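Local atomic coordinates of NAD_Gly3P_dh, NAD-dependent glycerol-3-phosphate dehydrogenase (Streptosporangium roseum, PDB entry 5OCM), a protein that probably acts as an NADPH-dependent imine reductase, related to the beta-hydroxyacid dehydrogenases, reducing imines to amines. Residues 242-246 / 259-263; 138-142 / 155-159; 265-269 / 282-286. All coordinates share one frame. Residue numbers count along the deposited sequence, not the author numbering.

Interaction 1: residues 242-246 / 259-263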
loop_
_atom_site.group_PDB
_atom_site.type_symbol
_atom_site.label_atom_id
_atom_site.label_comp_id
_atom_site.label_asym_id
_atom_site.label_seq_id
_atom_site.Cartn_x
_atom_site.Cartn_y
_atom_site.Cartn_z
ATOM N N VAL A 242 12.422 11.257 2.182
ATOM C CA VAL A 242 12.790 10.468 1.022
ATOM C C VAL A 242 14.314 10.391 0.953
ATOM O O VAL A 242 14.895 9.307 0.686
ATOM C CB VAL A 242 12.232 11.008 -0.299
ATOM C CG1 VAL A 242 12.714 10.163 -1.466
ATOM C CG2 VAL A 242 10.680 11.043 -0.249
ATOM N N ASP A 243 14.977 11.522 1.209
ATOM C CA ASP A 243 16.452 11.498 1.237
ATOM C C ASP A 243 17.018 10.608 2.324
ATOM O O ASP A 243 18.055 9.961 2.086
ATOM C CB ASP A 243 17.018 12.915 1.348
ATOM C CG ASP A 243 16.926 13.654 0.016
ATOM O OD1 ASP A 243 16.641 13.045 -1.080
ATOM O OD2 ASP A 243 17.273 14.840 0.010
ATOM N N HIS A 244 16.405 10.578 3.490
ATOM C CA HIS A 244 16.872 9.665 4.535
ATOM C C HIS A 244 16.798 8.214 4.024
ATOM O O HIS A 244 17.709 7.422 4.267
ATOM C CB HIS A 244 16.075 9.804 5.837
ATOM C CG HIS A 244 16.166 11.156 6.441
ATOM N ND1 HIS A 244 15.145 11.739 7.155
ATOM C CD2 HIS A 244 17.179 12.049 6.435
ATOM C CE1 HIS A 244 15.530 12.947 7.558
ATOM N NE2 HIS A 244 16.761 13.148 7.146
ATOM N N LEU A 245 15.688 7.870 3.343
ATOM C CA LEU A 245 15.557 6.501 2.810
ATOM C C LEU A 245 16.627 6.199 1.765
ATOM O O LEU A 245 17.216 5.131 1.786
ATOM C CB LEU A 245 14.135 6.267 2.246
ATOM C CG LEU A 245 13.890 4.938 1.536
ATOM C CD1 LEU A 245 14.228 3.746 2.427
ATOM C CD2 LEU A 245 12.444 4.900 1.070
ATOM N N ILE A 246 16.891 7.152 0.876
ATOM C CA ILE A 246 17.955 6.977 -0.120
ATOM C C ILE A 246 19.297 6.782 0.577
ATOM O O ILE A 246 20.023 5.821 0.259
ATOM C CB ILE A 246 17.999 8.164 -1.094
ATOM C CG1 ILE A 246 16.740 8.105 -1.975
ATOM C CG2 ILE A 246 19.248 8.059 -1.971
ATOM C CD1 ILE A 246 16.503 9.338 -2.832
ATOM N N PRO A 259 13.030 4.677 -4.205
ATOM C CA PRO A 259 12.971 6.005 -3.647
ATOM C C PRO A 259 13.575 7.057 -4.588
ATOM O O PRO A 259 13.201 8.203 -4.487
ATOM C CB PRO A 259 13.785 5.902 -2.335
ATOM C CG PRO A 259 14.663 4.737 -2.565
ATOM C CD PRO A 259 13.851 3.785 -3.398
ATOM N N ARG A 260 14.482 6.691 -5.481
ATOM C CA ARG A 260 14.942 7.643 -6.484
ATOM C C ARG A 260 13.829 8.120 -7.412
ATOM O O ARG A 260 13.767 9.311 -7.704
ATOM C CB ARG A 260 16.127 7.153 -7.306
ATOM C CG ARG A 260 17.380 7.267 -6.392
ATOM C CD ARG A 260 18.739 7.039 -7.059
ATOM N NE ARG A 260 18.953 5.650 -7.471
ATOM C CZ ARG A 260 18.766 5.133 -8.686
ATOM N NH1 ARG A 260 19.047 3.867 -8.878
ATOM N NH2 ARG A 260 18.355 5.866 -9.757
ATOM N N LEU A 261 12.935 7.216 -7.815
ATOM C CA LEU A 261 11.772 7.650 -8.619
ATOM C C LEU A 261 10.815 8.505 -7.782
ATOM O O LEU A 261 10.277 9.507 -8.277
ATOM C CB LEU A 261 11.039 6.486 -9.296
ATOM C CG LEU A 261 9.830 6.870 -10.163
ATOM C CD1 LEU A 261 10.196 7.887 -11.271
ATOM C CD2 LEU A 261 9.177 5.661 -10.775
ATOM N N VAL A 262 10.632 8.145 -6.508
ATOM C CA VAL A 262 9.798 8.948 -5.580
ATOM C C VAL A 262 10.364 10.381 -5.532
ATOM O O VAL A 262 9.599 11.366 -5.637
ATOM C CB VAL A 262 9.733 8.313 -4.176
ATOM C CG1 VAL A 262 9.085 9.242 -3.151
ATOM C CG2 VAL A 262 9.019 6.941 -4.240
ATOM N N ARG A 263 11.678 10.489 -5.374
ATOM C CA ARG A 263 12.351 11.809 -5.302
ATOM C C ARG A 263 12.222 12.579 -6.618
ATOM O O ARG A 263 11.884 13.768 -6.604
ATOM C CB ARG A 263 13.834 11.581 -4.906
ATOM C CG ARG A 263 14.716 12.740 -4.616
ATOM C CD ARG A 263 14.136 13.890 -3.888
ATOM N NE ARG A 263 15.237 14.559 -3.088
ATOM C CZ ARG A 263 15.331 15.892 -2.875
ATOM N NH1 ARG A 263 14.424 16.739 -3.370
ATOM N NH2 ARG A 263 16.258 16.325 -2.062
#
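Two consecutive helices of the all-helical C-terminal domain, 235-252 and 257-271, fold back on each other as an antiparallel helical hairpin, and residues 242-246 and 259-263 meet close to the connection between them. The axes of these short pieces run at 153° to one another and come within 9.5 Å. Val242 starts the interface: its CB points at the partner helix, CG2 lies 3.8 Å from Val262 CG1, and CG1 sits 3.6 Å from the backbone O of Pro259. On the other subunit, Trp178, one of the residues lining the trifluoroacetophenone hydrate pocket, packs against Val242 as well. Asp243 leaves the helix sideways, but its carboxylate reaches across to Arg263. Leu245 comes next, with CD2 3.8 Å from Pro259 CB; its side chain also meets His186 and Leu190 of helix 165-192, so this side of the hairpin rests on helix 165-192. Ile246 CA lies 6.2 Å from Pro259 CA, the closest backbone approach. Its CG1 is 3.7 Å from Pro259 CB, while its CD1 extends past Arg260 to 4.1 Å from Arg263 CB. Arg263 shares its charge between Asp267 on its own helix, through NH1, and Asp243 across the gap. That second salt bridge is bidentate: Arg263 NE donates to Asp243 OD1 at 2.9 Å and NH2 to Asp243 OD2 at 2.7 Å.

Interaction 2: residues 138-142 / 155-159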
loop_
_atom_site.group_PDB
_atom_site.type_symbol
_atom_site.label_atom_id
_atom_site.label_comp_id
_atom_site.label_asym_id
_atom_site.label_seq_id
_atom_site.Cartn_x
_atom_site.Cartn_y
_atom_site.Cartn_z
ATOM N N PRO A 138 -24.894 -4.876 -17.762
ATOM C CA PRO A 138 -26.309 -4.526 -17.409
ATOM C C PRO A 138 -26.653 -4.858 -16.005
ATOM O O PRO A 138 -26.398 -5.989 -15.533
ATOM C CB PRO A 138 -27.154 -5.344 -18.386
ATOM C CG PRO A 138 -26.212 -6.083 -19.246
ATOM C CD PRO A 138 -24.792 -5.849 -18.873
ATOM N N GLU A 139 -27.201 -3.888 -15.287
ATOM C CA GLU A 139 -27.490 -4.092 -13.860
ATOM C C GLU A 139 -28.450 -5.235 -13.639
ATOM O O GLU A 139 -28.307 -5.992 -12.690
ATOM C CB GLU A 139 -28.035 -2.804 -13.242
ATOM C CG GLU A 139 -28.161 -2.921 -11.755
ATOM C CD GLU A 139 -28.365 -1.573 -11.038
ATOM O OE1 GLU A 139 -28.982 -0.673 -11.663
ATOM O OE2 GLU A 139 -27.959 -1.454 -9.841
ATOM N N ALA A 140 -29.416 -5.399 -14.532
ATOM C CA ALA A 140 -30.406 -6.471 -14.352
ATOM C C ALA A 140 -29.766 -7.834 -14.424
ATOM O O ALA A 140 -30.163 -8.731 -13.686
ATOM C CB ALA A 140 -31.469 -6.355 -15.422
ATOM N N ALA A 141 -28.769 -8.018 -15.303
ATOM C CA ALA A 141 -28.053 -9.305 -15.371
ATOM C C ALA A 141 -27.211 -9.547 -14.132
ATOM O O ALA A 141 -27.176 -10.663 -13.627
ATOM C CB ALA A 141 -27.236 -9.372 -16.635
ATOM N N TYR A 142 -26.565 -8.503 -13.616
ATOM C CA TYR A 142 -25.817 -8.638 -12.359
ATOM C C TYR A 142 -26.778 -9.082 -11.259
ATOM O O TYR A 142 -26.511 -10.054 -10.521
ATOM C CB TYR A 142 -25.160 -7.336 -11.965
ATOM C CG TYR A 142 -24.522 -7.363 -10.594
ATOM C CD1 TYR A 142 -23.227 -7.830 -10.427
ATOM C CD2 TYR A 142 -25.226 -6.915 -9.459
ATOM C CE1 TYR A 142 -22.630 -7.845 -9.158
ATOM C CE2 TYR A 142 -24.643 -6.949 -8.191
ATOM C CZ TYR A 142 -23.333 -7.416 -8.063
ATOM O OH TYR A 142 -22.720 -7.470 -6.836
ATOM N N GLY A 155 -17.460 -9.991 -1.196
ATOM C CA GLY A 155 -17.135 -8.675 -1.714
ATOM C C GLY A 155 -17.456 -8.461 -3.169
ATOM O O GLY A 155 -16.954 -7.550 -3.784
ATOM N N THR A 156 -18.335 -9.281 -3.717
ATOM C CA THR A 156 -18.882 -9.097 -5.042
ATOM C C THR A 156 -19.634 -7.753 -5.119
ATOM O O THR A 156 -20.524 -7.486 -4.306
ATOM C CB THR A 156 -19.780 -10.293 -5.363
ATOM O OG1 THR A 156 -18.917 -11.444 -5.504
ATOM C CG2 THR A 156 -20.583 -10.080 -6.618
ATOM N N THR A 157 -19.250 -6.890 -6.073
ATOM C CA THR A 157 -19.813 -5.559 -6.180
ATOM C C THR A 157 -20.006 -5.124 -7.635
ATOM O O THR A 157 -19.243 -5.505 -8.546
ATOM C CB THR A 157 -19.061 -4.491 -5.265
ATOM O OG1 THR A 157 -18.504 -3.418 -5.996
ATOM C CG2 THR A 157 -18.049 -5.050 -4.385
ATOM N N TYR A 158 -21.062 -4.346 -7.857
ATOM C CA TYR A 158 -21.426 -3.863 -9.199
ATOM C C TYR A 158 -20.948 -2.451 -9.403
ATOM O O TYR A 158 -21.250 -1.558 -8.578
ATOM C CB TYR A 158 -22.936 -3.910 -9.357
ATOM C CG TYR A 158 -23.460 -3.359 -10.640
ATOM C CD1 TYR A 158 -23.246 -4.020 -11.840
ATOM C CD2 TYR A 158 -24.161 -2.155 -10.690
ATOM C CE1 TYR A 158 -23.730 -3.533 -13.047
ATOM C CE2 TYR A 158 -24.632 -1.655 -11.901
ATOM C CZ TYR A 158 -24.412 -2.339 -13.077
ATOM O OH TYR A 158 -24.867 -1.842 -14.272
ATOM N N LEU A 159 -20.254 -2.194 -10.494
ATOM C CA LEU A 159 -19.670 -0.881 -10.766
ATOM C C LEU A 159 -20.550 -0.032 -11.605
ATOM O O LEU A 159 -20.567 1.168 -11.403
ATOM C CB LEU A 159 -18.326 -0.968 -11.482
ATOM C CG LEU A 159 -17.184 -1.580 -10.679
ATOM C CD1 LEU A 159 -15.977 -1.717 -11.561
ATOM C CD2 LEU A 159 -16.805 -0.782 -9.462
#
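This is a helix-on-sheet contact built from two tyrosines, in which the first turn of helix 139-149 packs against strand 155-160, the last strand at one end of the chain's sheet. Tyr142 points its side chain at the strand and receives Tyr158 CB over its ring face, a CH-pi contact with CB 3.6 Å from the Tyr142 ring centroid and only 9° off the normal. The two rings meet obliquely, centroids 5.2 Å apart and planes at 39°. At its far end the Tyr142 ring reaches the backbone, with OH 3.5 Å from Thr157 CA, and OH also lies 3.4 Å from Thr156 CG2. The helix belongs to a beta-alpha-beta crossover, strand 131-136, helix 139-149, strand 155-160, that finishes the Rossmann-type N-terminal domain; strands 131-136 and 155-160 run parallel and are joined by backbone hydrogen bonds such as those of Thr157 with Leu133 and Tyr135. Tyr158 extends back to the start of the helix, where its OH is hydrogen-bonded to Gly137 O. Glu139 leans over the same ring, CG 4.2 Å from the Tyr158 centroid and off-centre. Thr157 points away from the helix, and its side chain packs on Phe204 of the second subunit.

Interaction 3: residues 265-269 / 282-286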
loop_
_atom_site.group_PDB
_atom_site.type_symbol
_atom_site.label_atom_id
_atom_site.label_comp_id
_atom_site.label_asym_id
_atom_site.label_seq_id
_atom_site.Cartn_x
_atom_site.Cartn_y
_atom_site.Cartn_z
ATOM N N LEU A 265 9.882 12.345 -8.896
ATOM C CA LEU A 265 8.514 12.819 -9.100
ATOM C C LEU A 265 8.236 13.977 -8.160
ATOM O O LEU A 265 7.632 14.987 -8.598
ATOM C CB LEU A 265 7.522 11.674 -8.871
ATOM C CG LEU A 265 7.471 10.591 -9.936
ATOM C CD1 LEU A 265 6.767 9.311 -9.430
ATOM C CD2 LEU A 265 6.778 11.025 -11.208
ATOM N N ALA A 266 8.639 13.868 -6.892
ATOM C CA ALA A 266 8.427 14.940 -5.966
ATOM C C ALA A 266 9.200 16.247 -6.388
ATOM O O ALA A 266 8.718 17.356 -6.204
ATOM C CB ALA A 266 8.806 14.538 -4.572
ATOM N N ASP A 267 10.372 16.084 -6.957
ATOM C CA ASP A 267 11.166 17.224 -7.463
ATOM C C ASP A 267 10.444 18.011 -8.542
ATOM O O ASP A 267 10.662 19.218 -8.639
ATOM C CB ASP A 267 12.535 16.753 -8.036
ATOM C CG ASP A 267 13.539 16.467 -6.972
ATOM O OD1 ASP A 267 13.362 16.870 -5.786
ATOM O OD2 ASP A 267 14.520 15.810 -7.350
ATOM N N ARG A 268 9.566 17.377 -9.309
ATOM C CA ARG A 268 8.743 18.087 -10.265
ATOM C C ARG A 268 7.741 19.007 -9.567
ATOM O O ARG A 268 7.516 20.148 -10.023
ATOM C CB ARG A 268 8.029 17.160 -11.218
ATOM C CG ARG A 268 8.993 16.342 -12.047
ATOM C CD ARG A 268 8.307 15.385 -12.937
ATOM N NE ARG A 268 9.281 14.436 -13.470
ATOM C CZ ARG A 268 8.972 13.349 -14.154
ATOM N NH1 ARG A 268 9.943 12.551 -14.596
ATOM N NH2 ARG A 268 7.691 13.016 -14.392
ATOM N N ALA A 269 7.186 18.558 -8.440
ATOM C CA ALA A 269 6.292 19.404 -7.675
ATOM C C ALA A 269 7.089 20.568 -7.074
ATOM O O ALA A 269 6.638 21.699 -7.040
ATOM C CB ALA A 269 5.618 18.605 -6.569
ATOM N N MET A 282 0.673 15.977 -5.494
ATOM C CA MET A 282 1.357 15.064 -6.405
ATOM C C MET A 282 0.465 14.497 -7.488
ATOM O O MET A 282 0.987 14.043 -8.520
ATOM C CB MET A 282 1.999 13.920 -5.625
ATOM C CG MET A 282 3.191 14.381 -4.810
ATOM S SD MET A 282 4.572 14.987 -5.800
ATOM C CE MET A 282 4.879 13.604 -6.848
ATOM N N ILE A 283 -0.865 14.550 -7.326
ATOM C CA ILE A 283 -1.742 14.120 -8.381
ATOM C C ILE A 283 -1.385 14.784 -9.714
ATOM O O ILE A 283 -1.523 14.150 -10.788
ATOM C CB ILE A 283 -3.250 14.443 -8.046
ATOM C CG1 ILE A 283 -4.203 13.861 -9.065
ATOM C CG2 ILE A 283 -3.535 15.936 -7.904
ATOM C CD1 ILE A 283 -4.222 12.354 -9.018
ATOM N N GLU A 284 -0.923 16.047 -9.663
ATOM C CA GLU A 284 -0.614 16.779 -10.897
ATOM C C GLU A 284 0.545 16.122 -11.677
ATOM O O GLU A 284 0.608 16.244 -12.885
ATOM C CB GLU A 284 -0.299 18.254 -10.613
ATOM C CG GLU A 284 -1.461 18.986 -9.946
ATOM C CD GLU A 284 -1.302 20.471 -9.778
ATOM O OE1 GLU A 284 -0.197 20.953 -9.955
ATOM O OE2 GLU A 284 -2.313 21.131 -9.484
ATOM N N GLN A 285 1.422 15.379 -10.993
ATOM C CA GLN A 285 2.500 14.672 -11.684
ATOM C C GLN A 285 2.058 13.397 -12.400
ATOM O O GLN A 285 2.795 12.873 -13.217
ATOM C CB GLN A 285 3.636 14.369 -10.721
ATOM C CG GLN A 285 4.150 15.626 -10.018
ATOM C CD GLN A 285 4.484 16.722 -11.027
ATOM O OE1 GLN A 285 5.002 16.443 -12.134
ATOM N NE2 GLN A 285 4.154 17.955 -10.685
ATOM N N PHE A 286 0.852 12.904 -12.112
ATOM C CA PHE A 286 0.336 11.679 -12.728
ATOM C C PHE A 286 -0.642 11.889 -13.850
ATOM O O PHE A 286 -0.864 10.944 -14.626
ATOM C CB PHE A 286 -0.189 10.737 -11.665
ATOM C CG PHE A 286 0.850 10.353 -10.650
ATOM C CD1 PHE A 286 1.900 9.504 -10.985
ATOM C CD2 PHE A 286 0.834 10.883 -9.392
ATOM C CE1 PHE A 286 2.868 9.181 -10.051
ATOM C CE2 PHE A 286 1.794 10.560 -8.455
ATOM C CZ PHE A 286 2.853 9.737 -8.798
HETATM O O HOH W 1 5.326 14.079 -13.630
#
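Met282 curls its thioether over the flank of helix 257-271, its CE 3.8 Å from Leu265 CB and 3.5 Å from Leu265 O, while SD sits 3.8 Å from Ala269 CB. All three of its chi angles are near m, and this fold-back turns the end of the side chain toward the helix although its CB points sideways. The small Ala269 lets the sulfur come close, and the backbone N of Ala266 is 3.8 Å from Met282 CE. One turn further on, the CA-to-CB bond of Gln285 points toward the helix, and its CG lies 3.8 Å from Leu265 O. Here the short, weakly bonded helical turn near the C-terminus packs back onto the last long helix of the all-alpha C-terminal domain, at the dimer interface. Leu185 of the second subunit packs on both Met282 and Phe286, and Leu258 of that subunit on Leu265. Phe286 completes the apolar side, its CE1 4.0 Å from Leu265 CD1. At the polar edge one water bridges the two segments: it accepts from Arg268 NH2 at 2.7 Å and donates to Gln285 O and Gln285 OE1, each at 2.8 Å. The Arg268 guanidinium has further partners: NH1 forms a salt bridge with Glu257 of the second subunit, and NH2 is also hydrogen-bonded to Ser290. Arg268 CB itself comes within 3.2 Å of Gln285 OE1.

Overall arrangement
Helix 257-271 runs through both interactions 1 and 3, whose centres are 14 Å apart: it pairs with helix 235-252 near its start and with the C-terminal turn further along. Within this helix Asp267, on the segment of interaction 3 but not touching 282-286, forms a salt bridge with Arg263 of interaction 1. Interaction 2 belongs to the nucleotide-binding domain, its centre 41 Å from that of interaction 1 and 35 Å from that of interaction 3. All three touch the second subunit. The Val242 side chain of interaction 1 is about 7 Å from a bound trifluoroacetophenone hydrate, the Ala266 side chain of interaction 3 about 10 Å. In interaction 2 the Thr156 side chain is about 13 Å from a bound NADP+.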